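DHHA1 domain protein (Clostridium perfringens, PDB 3KEW) binds zinc and probably hydrolyses wrongly charged tRNA, as in alanyl-tRNA-synthetase-like editing proteins. Local coordinates at residues A[4-9]-A[36-41]; A[13-18]-A[83-88]. All coordinates share one frame; numbering follows the deposited sequence.

Contact 1: A[4-9]-A[36-41]; sequences TKLYYE and QTAFFP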
ATOM      1  N   THR A   4     -11.880 -13.879  -6.530  1.00 68.40           N
ATOM      2  CA  THR A   4     -11.056 -13.717  -5.325  1.00 66.06           C
ATOM      3  C   THR A   4      -9.879 -12.721  -5.438  1.00 62.05           C
ATOM      4  O   THR A   4      -9.088 -12.777  -6.383  1.00 61.32           O
ATOM      5  CB  THR A   4     -10.580 -15.102  -4.820  1.00 64.90           C
ATOM      6  OG1 THR A   4     -11.696 -15.819  -4.283  1.00 66.51           O
ATOM      7  CG2 THR A   4      -9.533 -14.974  -3.748  1.00 67.49           C
ATOM      8  N   LYS A   5      -9.784 -11.818  -4.459  1.00 57.23           N
ATOM      9  CA  LYS A   5      -8.637 -10.908  -4.338  1.00 54.28           C
ATOM     10  C   LYS A   5      -7.791 -11.248  -3.103  1.00 50.51           C
ATOM     11  O   LYS A   5      -8.064 -10.794  -1.984  1.00 46.69           O
ATOM     12  CB  LYS A   5      -9.088  -9.439  -4.374  1.00 48.29           C
ATOM     13  CG  LYS A   5      -9.944  -9.140  -5.607  1.00 53.09           C
ATOM     14  CD  LYS A   5     -10.324  -7.684  -5.793  1.00 61.22           C
ATOM     15  CE  LYS A   5     -11.321  -7.178  -4.774  1.00 65.05           C
ATOM     16  NZ  LYS A   5     -11.782  -5.819  -5.182  1.00 65.78           N
ATOM     17  N   LEU A   6      -6.756 -12.049  -3.342  1.00 45.89           N
ATOM     18  CA  LEU A   6      -5.910 -12.627  -2.288  1.00 44.98           C
ATOM     19  C   LEU A   6      -5.094 -11.607  -1.494  1.00 44.38           C
ATOM     20  O   LEU A   6      -4.876 -11.790  -0.295  1.00 47.89           O
ATOM     21  CB  LEU A   6      -4.995 -13.712  -2.875  1.00 45.81           C
ATOM     22  CG  LEU A   6      -5.682 -15.016  -3.317  1.00 47.12           C
ATOM     23  CD1 LEU A   6      -4.739 -15.888  -4.122  1.00 44.57           C
ATOM     24  CD2 LEU A   6      -6.226 -15.787  -2.111  1.00 42.97           C
ATOM     25  N   TYR A   7      -4.689 -10.526  -2.166  1.00 47.21           N
ATOM     26  CA  TYR A   7      -3.919  -9.430  -1.563  1.00 42.50           C
ATOM     27  C   TYR A   7      -4.588  -8.771  -0.357  1.00 46.37           C
ATOM     28  O   TYR A   7      -3.905  -8.215   0.499  1.00 48.40           O
ATOM     29  CB  TYR A   7      -3.513  -8.385  -2.620  1.00 42.65           C
ATOM     30  CG  TYR A   7      -4.616  -7.848  -3.515  1.00 40.46           C
ATOM     31  CD1 TYR A   7      -4.793  -8.341  -4.811  1.00 49.29           C
ATOM     32  CD2 TYR A   7      -5.460  -6.823  -3.079  1.00 34.71           C
ATOM     33  CE1 TYR A   7      -5.796  -7.846  -5.635  1.00 45.53           C
ATOM     34  CE2 TYR A   7      -6.460  -6.331  -3.889  1.00 40.24           C
ATOM     35  CZ  TYR A   7      -6.625  -6.844  -5.162  1.00 50.45           C
ATOM     36  OH  TYR A   7      -7.612  -6.331  -5.966  1.00 48.87           O
ATOM     37  N   TYR A   8      -5.919  -8.824  -0.301  1.00 43.96           N
ATOM     38  CA  TYR A   8      -6.673  -8.340   0.854  1.00 43.42           C
ATOM     39  C   TYR A   8      -6.988  -9.437   1.885  1.00 47.56           C
ATOM     40  O   TYR A   8      -7.563  -9.152   2.935  1.00 51.81           O
ATOM     41  CB  TYR A   8      -7.980  -7.674   0.416  1.00 49.10           C
ATOM     42  CG  TYR A   8      -7.860  -6.274  -0.163  1.00 52.14           C
ATOM     43  CD1 TYR A   8      -8.740  -5.843  -1.164  1.00 53.02           C
ATOM     44  CD2 TYR A   8      -6.876  -5.377   0.283  1.00 58.68           C
ATOM     45  CE1 TYR A   8      -8.659  -4.555  -1.701  1.00 42.91           C
ATOM     46  CE2 TYR A   8      -6.775  -4.078  -0.259  1.00 49.56           C
ATOM     47  CZ  TYR A   8      -7.670  -3.679  -1.251  1.00 50.92           C
ATOM     48  OH  TYR A   8      -7.590  -2.413  -1.792  1.00 47.28           O
ATOM     49  N   GLU A   9      -6.625 -10.684   1.580  1.00 45.47           N
ATOM     50  CA  GLU A   9      -6.841 -11.803   2.501  1.00 45.11           C
ATOM     51  C   GLU A   9      -5.559 -12.141   3.261  1.00 44.59           C
ATOM     52  O   GLU A   9      -5.570 -12.282   4.488  1.00 45.33           O
ATOM     53  CB  GLU A   9      -7.377 -13.041   1.759  1.00 41.05           C
ATOM     54  CG  GLU A   9      -8.759 -12.859   1.098  1.00 44.28           C
ATOM     55  CD  GLU A   9      -9.809 -12.309   2.051  1.00 53.25           C
ATOM     56  OE1 GLU A   9      -9.950 -12.844   3.171  1.00 55.21           O
ATOM     57  OE2 GLU A   9     -10.493 -11.329   1.675  1.00 57.98           O
ATOM     58  N   GLN A  36      -8.663 -16.366  -9.018  1.00 55.41           N
ATOM     59  CA  GLN A  36      -8.142 -15.739  -7.799  1.00 52.37           C
ATOM     60  C   GLN A  36      -6.821 -15.057  -8.121  1.00 49.79           C
ATOM     61  O   GLN A  36      -6.032 -15.570  -8.914  1.00 48.50           O
ATOM     62  CB  GLN A  36      -7.967 -16.770  -6.671  1.00 46.50           C
ATOM     63  CG  GLN A  36      -6.907 -17.853  -6.881  1.00 48.69           C
ATOM     64  CD  GLN A  36      -6.940 -18.918  -5.797  1.00 53.37           C
ATOM     65  OE1 GLN A  36      -7.545 -18.734  -4.739  1.00 53.26           O
ATOM     66  NE2 GLN A  36      -6.295 -20.042  -6.063  1.00 52.29           N
ATOM     67  N   THR A  37      -6.583 -13.894  -7.527  1.00 50.39           N
ATOM     68  CA  THR A  37      -5.325 -13.195  -7.784  1.00 49.31           C
ATOM     69  C   THR A  37      -4.719 -12.541  -6.540  1.00 47.12           C
ATOM     70  O   THR A  37      -5.428 -12.031  -5.669  1.00 45.39           O
ATOM     71  CB  THR A  37      -5.428 -12.214  -8.993  1.00 51.00           C
ATOM     72  OG1 THR A  37      -4.118 -11.769  -9.366  1.00 54.96           O
ATOM     73  CG2 THR A  37      -6.330 -11.017  -8.689  1.00 44.99           C
ATOM     74  N   ALA A  38      -3.397 -12.599  -6.464  1.00 43.69           N
ATOM     75  CA  ALA A  38      -2.636 -11.869  -5.459  1.00 43.82           C
ATOM     76  C   ALA A  38      -1.954 -10.648  -6.085  1.00 45.44           C
ATOM     77  O   ALA A  38      -1.179  -9.966  -5.422  1.00 46.97           O
ATOM     78  CB  ALA A  38      -1.597 -12.794  -4.796  1.00 37.68           C
ATOM     79  N   PHE A  39      -2.235 -10.384  -7.365  1.00 44.81           N
ATOM     80  CA  PHE A  39      -1.713  -9.190  -8.041  1.00 41.07           C
ATOM     81  C   PHE A  39      -2.566  -7.981  -7.661  1.00 44.77           C
ATOM     82  O   PHE A  39      -3.754  -7.916  -8.005  1.00 43.60           O
ATOM     83  CB  PHE A  39      -1.671  -9.367  -9.572  1.00 34.61           C
ATOM     84  CG  PHE A  39      -0.634 -10.366 -10.057  1.00 40.58           C
ATOM     85  CD1 PHE A  39       0.637  -9.940 -10.448  1.00 38.32           C
ATOM     86  CD2 PHE A  39      -0.930 -11.724 -10.134  1.00 45.67           C
ATOM     87  CE1 PHE A  39       1.606 -10.853 -10.873  1.00 44.99           C
ATOM     88  CE2 PHE A  39       0.027 -12.647 -10.579  1.00 40.20           C
ATOM     89  CZ  PHE A  39       1.301 -12.210 -10.942  1.00 39.46           C
ATOM     90  N   PHE A  40      -1.960  -7.041  -6.927  1.00 44.31           N
ATOM     91  CA  PHE A  40      -2.594  -5.767  -6.565  1.00 43.93           C
ATOM     92  C   PHE A  40      -2.662  -4.928  -7.836  1.00 45.60           C
ATOM     93  O   PHE A  40      -1.649  -4.821  -8.546  1.00 41.82           O
ATOM     94  CB  PHE A  40      -1.746  -5.060  -5.496  1.00 45.34           C
ATOM     95  CG  PHE A  40      -2.407  -3.862  -4.842  1.00 45.70           C
ATOM     96  CD1 PHE A  40      -1.703  -2.662  -4.695  1.00 42.38           C
ATOM     97  CD2 PHE A  40      -3.706  -3.936  -4.341  1.00 46.30           C
ATOM     98  CE1 PHE A  40      -2.286  -1.553  -4.069  1.00 44.69           C
ATOM     99  CE2 PHE A  40      -4.302  -2.836  -3.720  1.00 43.56           C
ATOM    100  CZ  PHE A  40      -3.586  -1.640  -3.573  1.00 41.12           C
ATOM    101  N   PRO A  41      -3.860  -4.399  -8.173  1.00 45.70           N
ATOM    102  CA  PRO A  41      -4.014  -3.480  -9.319  1.00 48.71           C
ATOM    103  C   PRO A  41      -3.556  -2.029  -9.055  1.00 54.04           C
ATOM    104  O   PRO A  41      -3.357  -1.257 -10.009  1.00 50.79           O
ATOM    105  CB  PRO A  41      -5.525  -3.519  -9.594  1.00 48.14           C
ATOM    106  CG  PRO A  41      -6.144  -3.829  -8.266  1.00 47.22           C
ATOM    107  CD  PRO A  41      -5.152  -4.679  -7.515  1.00 43.88           C
TER

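Contact 2: A[13-18]-A[83-88]; sequences IKEFKG and QCELDW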
ATOM      1  N   ILE A  13       1.224 -13.480   0.638  1.00 48.53           N
ATOM      2  CA  ILE A  13       1.205 -14.491  -0.420  1.00 45.11           C
ATOM      3  C   ILE A  13       1.944 -13.927  -1.630  1.00 45.81           C
ATOM      4  O   ILE A  13       1.551 -12.893  -2.179  1.00 47.88           O
ATOM      5  CB  ILE A  13      -0.244 -14.920  -0.824  1.00 49.77           C
ATOM      6  CG1 ILE A  13      -0.934 -15.677   0.311  1.00 45.51           C
ATOM      7  CG2 ILE A  13      -0.238 -15.782  -2.101  1.00 47.07           C
ATOM      8  CD1 ILE A  13      -2.410 -15.932   0.058  1.00 45.07           C
ATOM      9  N   LYS A  14       3.026 -14.596  -2.020  1.00 44.95           N
ATOM     10  CA  LYS A  14       3.808 -14.172  -3.178  1.00 48.05           C
ATOM     11  C   LYS A  14       3.789 -15.162  -4.351  1.00 48.18           C
ATOM     12  O   LYS A  14       4.186 -14.811  -5.465  1.00 48.97           O
ATOM     13  CB  LYS A  14       5.245 -13.821  -2.763  1.00 50.82           C
ATOM     14  CG  LYS A  14       6.094 -14.970  -2.237  1.00 45.66           C
ATOM     15  CD  LYS A  14       7.487 -14.446  -1.858  1.00 55.64           C
ATOM     16  CE  LYS A  14       8.578 -15.489  -2.061  1.00 62.13           C
ATOM     17  NZ  LYS A  14       8.766 -16.366  -0.877  1.00 69.94           N
ATOM     18  N   GLU A  15       3.350 -16.396  -4.091  1.00 51.64           N
ATOM     19  CA  GLU A  15       3.107 -17.407  -5.135  1.00 50.68           C
ATOM     20  C   GLU A  15       1.760 -18.053  -4.898  1.00 50.73           C
ATOM     21  O   GLU A  15       1.384 -18.311  -3.742  1.00 49.86           O
ATOM     22  CB  GLU A  15       4.144 -18.518  -5.110  1.00 50.43           C
ATOM     23  CG  GLU A  15       5.571 -18.099  -5.327  1.00 65.96           C
ATOM     24  CD  GLU A  15       6.529 -19.197  -4.934  1.00 73.02           C
ATOM     25  OE1 GLU A  15       7.596 -18.875  -4.369  1.00 78.73           O
ATOM     26  OE2 GLU A  15       6.199 -20.382  -5.178  1.00 65.85           O
ATOM     27  N   PHE A  16       1.054 -18.343  -5.990  1.00 49.41           N
ATOM     28  CA  PHE A  16      -0.289 -18.920  -5.925  1.00 48.89           C
ATOM     29  C   PHE A  16      -0.682 -19.638  -7.213  1.00 48.64           C
ATOM     30  O   PHE A  16       0.005 -19.539  -8.245  1.00 44.40           O
ATOM     31  CB  PHE A  16      -1.333 -17.854  -5.553  1.00 48.98           C
ATOM     32  CG  PHE A  16      -1.535 -16.798  -6.609  1.00 55.05           C
ATOM     33  CD1 PHE A  16      -2.675 -16.812  -7.403  1.00 51.45           C
ATOM     34  CD2 PHE A  16      -0.596 -15.780  -6.803  1.00 52.03           C
ATOM     35  CE1 PHE A  16      -2.871 -15.847  -8.386  1.00 55.17           C
ATOM     36  CE2 PHE A  16      -0.786 -14.810  -7.783  1.00 54.47           C
ATOM     37  CZ  PHE A  16      -1.935 -14.842  -8.572  1.00 53.38           C
ATOM     38  N   LYS A  17      -1.789 -20.374  -7.129  1.00 47.58           N
ATOM     39  CA  LYS A  17      -2.335 -21.122  -8.249  1.00 46.73           C
ATOM     40  C   LYS A  17      -3.525 -20.370  -8.813  1.00 47.03           C
ATOM     41  O   LYS A  17      -4.379 -19.870  -8.073  1.00 48.31           O
ATOM     42  CB  LYS A  17      -2.732 -22.541  -7.817  1.00 53.72           C
ATOM     43  CG  LYS A  17      -1.745 -23.654  -8.208  1.00 49.11           C
ATOM     44  CD  LYS A  17      -0.320 -23.411  -7.748  1.00 62.05           C
ATOM     45  CE  LYS A  17       0.620 -24.558  -8.116  1.00 65.04           C
ATOM     46  NZ  LYS A  17       0.952 -24.603  -9.570  1.00 78.79           N
ATOM     47  N   GLY A  18      -3.569 -20.261 -10.131  1.00 48.77           N
ATOM     48  CA  GLY A  18      -4.636 -19.514 -10.768  1.00 48.63           C
ATOM     49  C   GLY A  18      -5.126 -20.158 -12.037  1.00 53.64           C
ATOM     50  O   GLY A  18      -4.413 -20.942 -12.674  1.00 54.15           O
ATOM     51  N   GLN A  83       1.063 -21.787 -12.276  1.00 59.75           N
ATOM     52  CA  GLN A  83       1.974 -21.181 -11.308  1.00 63.64           C
ATOM     53  C   GLN A  83       2.064 -19.675 -11.534  1.00 62.20           C
ATOM     54  O   GLN A  83       2.554 -19.220 -12.575  1.00 58.75           O
ATOM     55  CB  GLN A  83       3.370 -21.806 -11.397  1.00 66.08           C
ATOM     56  CG  GLN A  83       3.733 -22.692 -10.217  1.00 76.43           C
ATOM     57  CD  GLN A  83       3.810 -21.927  -8.904  1.00 78.29           C
ATOM     58  OE1 GLN A  83       2.886 -21.978  -8.087  1.00 77.21           O
ATOM     59  NE2 GLN A  83       4.913 -21.214  -8.696  1.00 76.32           N
ATOM     60  N   CYS A  84       1.582 -18.913 -10.556  1.00 57.14           N
ATOM     61  CA  CYS A  84       1.621 -17.455 -10.624  1.00 57.42           C
ATOM     62  C   CYS A  84       2.456 -16.889  -9.487  1.00 60.57           C
ATOM     63  O   CYS A  84       2.213 -17.211  -8.319  1.00 65.93           O
ATOM     64  CB  CYS A  84       0.215 -16.880 -10.553  1.00 55.87           C
ATOM     65  SG  CYS A  84      -0.971 -17.589 -11.706  1.00 54.26           S
ATOM     66  N   GLU A  85       3.430 -16.042  -9.822  1.00 56.47           N
ATOM     67  CA  GLU A  85       4.299 -15.451  -8.807  1.00 57.23           C
ATOM     68  C   GLU A  85       4.510 -13.947  -8.956  1.00 55.01           C
ATOM     69  O   GLU A  85       4.748 -13.438 -10.055  1.00 52.45           O
ATOM     70  CB  GLU A  85       5.637 -16.193  -8.699  1.00 57.82           C
ATOM     71  CG  GLU A  85       6.164 -16.793  -9.986  1.00 68.03           C
ATOM     72  CD  GLU A  85       7.153 -17.921  -9.738  1.00 77.77           C
ATOM     73  OE1 GLU A  85       6.813 -18.861  -8.986  1.00 83.31           O
ATOM     74  OE2 GLU A  85       8.267 -17.874 -10.302  1.00 77.31           O
ATOM     75  N   LEU A  86       4.406 -13.246  -7.832  1.00 52.89           N
ATOM     76  CA  LEU A  86       4.604 -11.802  -7.796  1.00 50.81           C
ATOM     77  C   LEU A  86       6.087 -11.469  -7.884  1.00 53.10           C
ATOM     78  O   LEU A  86       6.943 -12.249  -7.456  1.00 52.44           O
ATOM     79  CB  LEU A  86       4.020 -11.195  -6.511  1.00 47.02           C
ATOM     80  CG  LEU A  86       2.549 -11.379  -6.120  1.00 47.65           C
ATOM     81  CD1 LEU A  86       2.241 -10.696  -4.793  1.00 43.47           C
ATOM     82  CD2 LEU A  86       1.614 -10.864  -7.161  1.00 43.32           C
ATOM     83  N   ASP A  87       6.383 -10.313  -8.468  1.00 55.67           N
ATOM     84  CA  ASP A  87       7.652  -9.628  -8.248  1.00 52.58           C
ATOM     85  C   ASP A  87       7.534  -9.124  -6.809  1.00 46.38           C
ATOM     86  O   ASP A  87       6.891  -8.111  -6.550  1.00 49.71           O
ATOM     87  CB  ASP A  87       7.759  -8.463  -9.244  1.00 55.06           C
ATOM     88  CG  ASP A  87       9.088  -7.703  -9.171  1.00 59.27           C
ATOM     89  OD1 ASP A  87       9.909  -7.896  -8.244  1.00 54.47           O
ATOM     90  OD2 ASP A  87       9.296  -6.872 -10.078  1.00 61.20           O
ATOM     91  N   TRP A  88       8.117  -9.875  -5.876  1.00 44.19           N
ATOM     92  CA  TRP A  88       7.962  -9.578  -4.450  1.00 48.54           C
ATOM     93  C   TRP A  88       8.737  -8.336  -3.990  1.00 48.30           C
ATOM     94  O   TRP A  88       8.313  -7.647  -3.066  1.00 49.68           O
ATOM     95  CB  TRP A  88       8.298 -10.785  -3.557  1.00 42.32           C
ATOM     96  CG  TRP A  88       8.007 -10.468  -2.104  1.00 43.15           C
ATOM     97  CD1 TRP A  88       8.916 -10.273  -1.104  1.00 37.57           C
ATOM     98  CD2 TRP A  88       6.717 -10.230  -1.525  1.00 38.31           C
ATOM     99  NE1 TRP A  88       8.268  -9.950   0.067  1.00 39.61           N
ATOM    100  CE2 TRP A  88       6.919  -9.923  -0.165  1.00 39.86           C
ATOM    101  CE3 TRP A  88       5.403 -10.263  -2.022  1.00 33.78           C
ATOM    102  CZ2 TRP A  88       5.863  -9.645   0.698  1.00 39.08           C
ATOM    103  CZ3 TRP A  88       4.360  -9.996  -1.158  1.00 43.04           C
ATOM    104  CH2 TRP A  88       4.592  -9.697   0.179  1.00 33.26           C
TER

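Contact 1: A[4-9]-A[36-41]
Tyr7 turns one face of its ring to Phe40, whose edge meets it in a T-shaped stack just beyond a short two-stranded parallel sheet formed by 4-5 and 36-37. The ring centroids lie 5.3 Å apart and the planes are 72° to each other. CD2 of Phe40 sits over that face, offset toward the rim and 3.6 Å from Tyr7 CD2, while CA of Phe40 makes a CH-pi contact with the same ring. Pro41 crosses the tyrosine side chain at about a right angle, its CD touching CZ and OH. Tyr8 reaches the phenylalanine with its hydroxyl, which lies at the edge of the Phe40 ring, 3.8 Å from CE2; that hydroxyl is hydrogen-bonded to the carbonyl of Cys196, the neighbour of a zinc ligand.

At the sheet end, the backbone does the joining. Thr37 N donates to Thr4 O over 3.0 Å, and Leu6 N to Thr37 O over 2.7 Å, so Thr37 is gripped through both its N and its O as the chain of 4-9 passes into a 3-10 turn. Thr4 and Gln36 lie side by side and point the same way, CB to CB 3.6 Å. Leu6 crosses Gln36 obliquely, with CD1 against the glutamine CG, and rests its CB on CB of Ala38. The side-chain NE2 of Gln36 is hydrogen-bonded to Lys17 O of strand 15-26.

Thr37 also shapes the exit from its strand. Its OG1, anti to the backbone N (chi1 -168°), is hydrogen-bonded to His70 NE2 and closes an ST turn by accepting from Phe39 N at 3.1 Å.

Contact 2: A[13-18]-A[83-88]
Phe16 and Cys84 form the tight part of this antiparallel pairing. They are a hydrogen-bonded pair: Phe16 N donates to Cys84 O over 2.8 Å, and Cys84 N to Phe16 O over 2.9 Å. On the buried face the cysteine CB stands over the Phe16 ring, 3.7 Å from its centroid, and SG follows over the same face at 4.5 Å, a sulfur-aromatic contact. A third bond, from Leu86 N to Lys14 O, continues the pairing, while CD1 of Leu86 packs against Ile13 O.

The other face, carrying Glu15, Lys17, Gln83 and Glu85, is looser and more exposed. Glu15 and Glu85 run side by side with carboxylate oxygens OE2 and OE1 4.1 Å apart, a closeness of like charges that would probably raise the pKa of one of them. Lys17 crosses Gln83 and brings CE to 3.4 Å from the amide OE1. Farther along, Asp87 sits at the N-cap position of helix 88-112, and Lys14 lays CD over one face of the Trp88 indole, toward its rim, and CB meets CE3 at 3.6 Å.

Strands 15-26 and 82-86 meet here to close a six-stranded antiparallel beta barrel.

In the fold
Contacts 1 and 2 lie against each other, their centres about 10 Å apart. Phe16 of strand 15-26 packs on segment 36-41 of contact 1: its CZ comes within 3.4 Å of Ala38 N, and its CE1 within 3.2 Å of Gln36 O. The link from Gln36 NE2 to Lys17 O spans 2.8 Å, and from strand 82-86 Leu86 CD2 packs on Ala38 O. In sequence the four segments alternate, 4-9 and 13-18 coming before 36-41 and 83-88. On the metal side, the Phe40 side chain of contact 1 is about 9 Å from the zinc ion held by His98, His102 and Cys195.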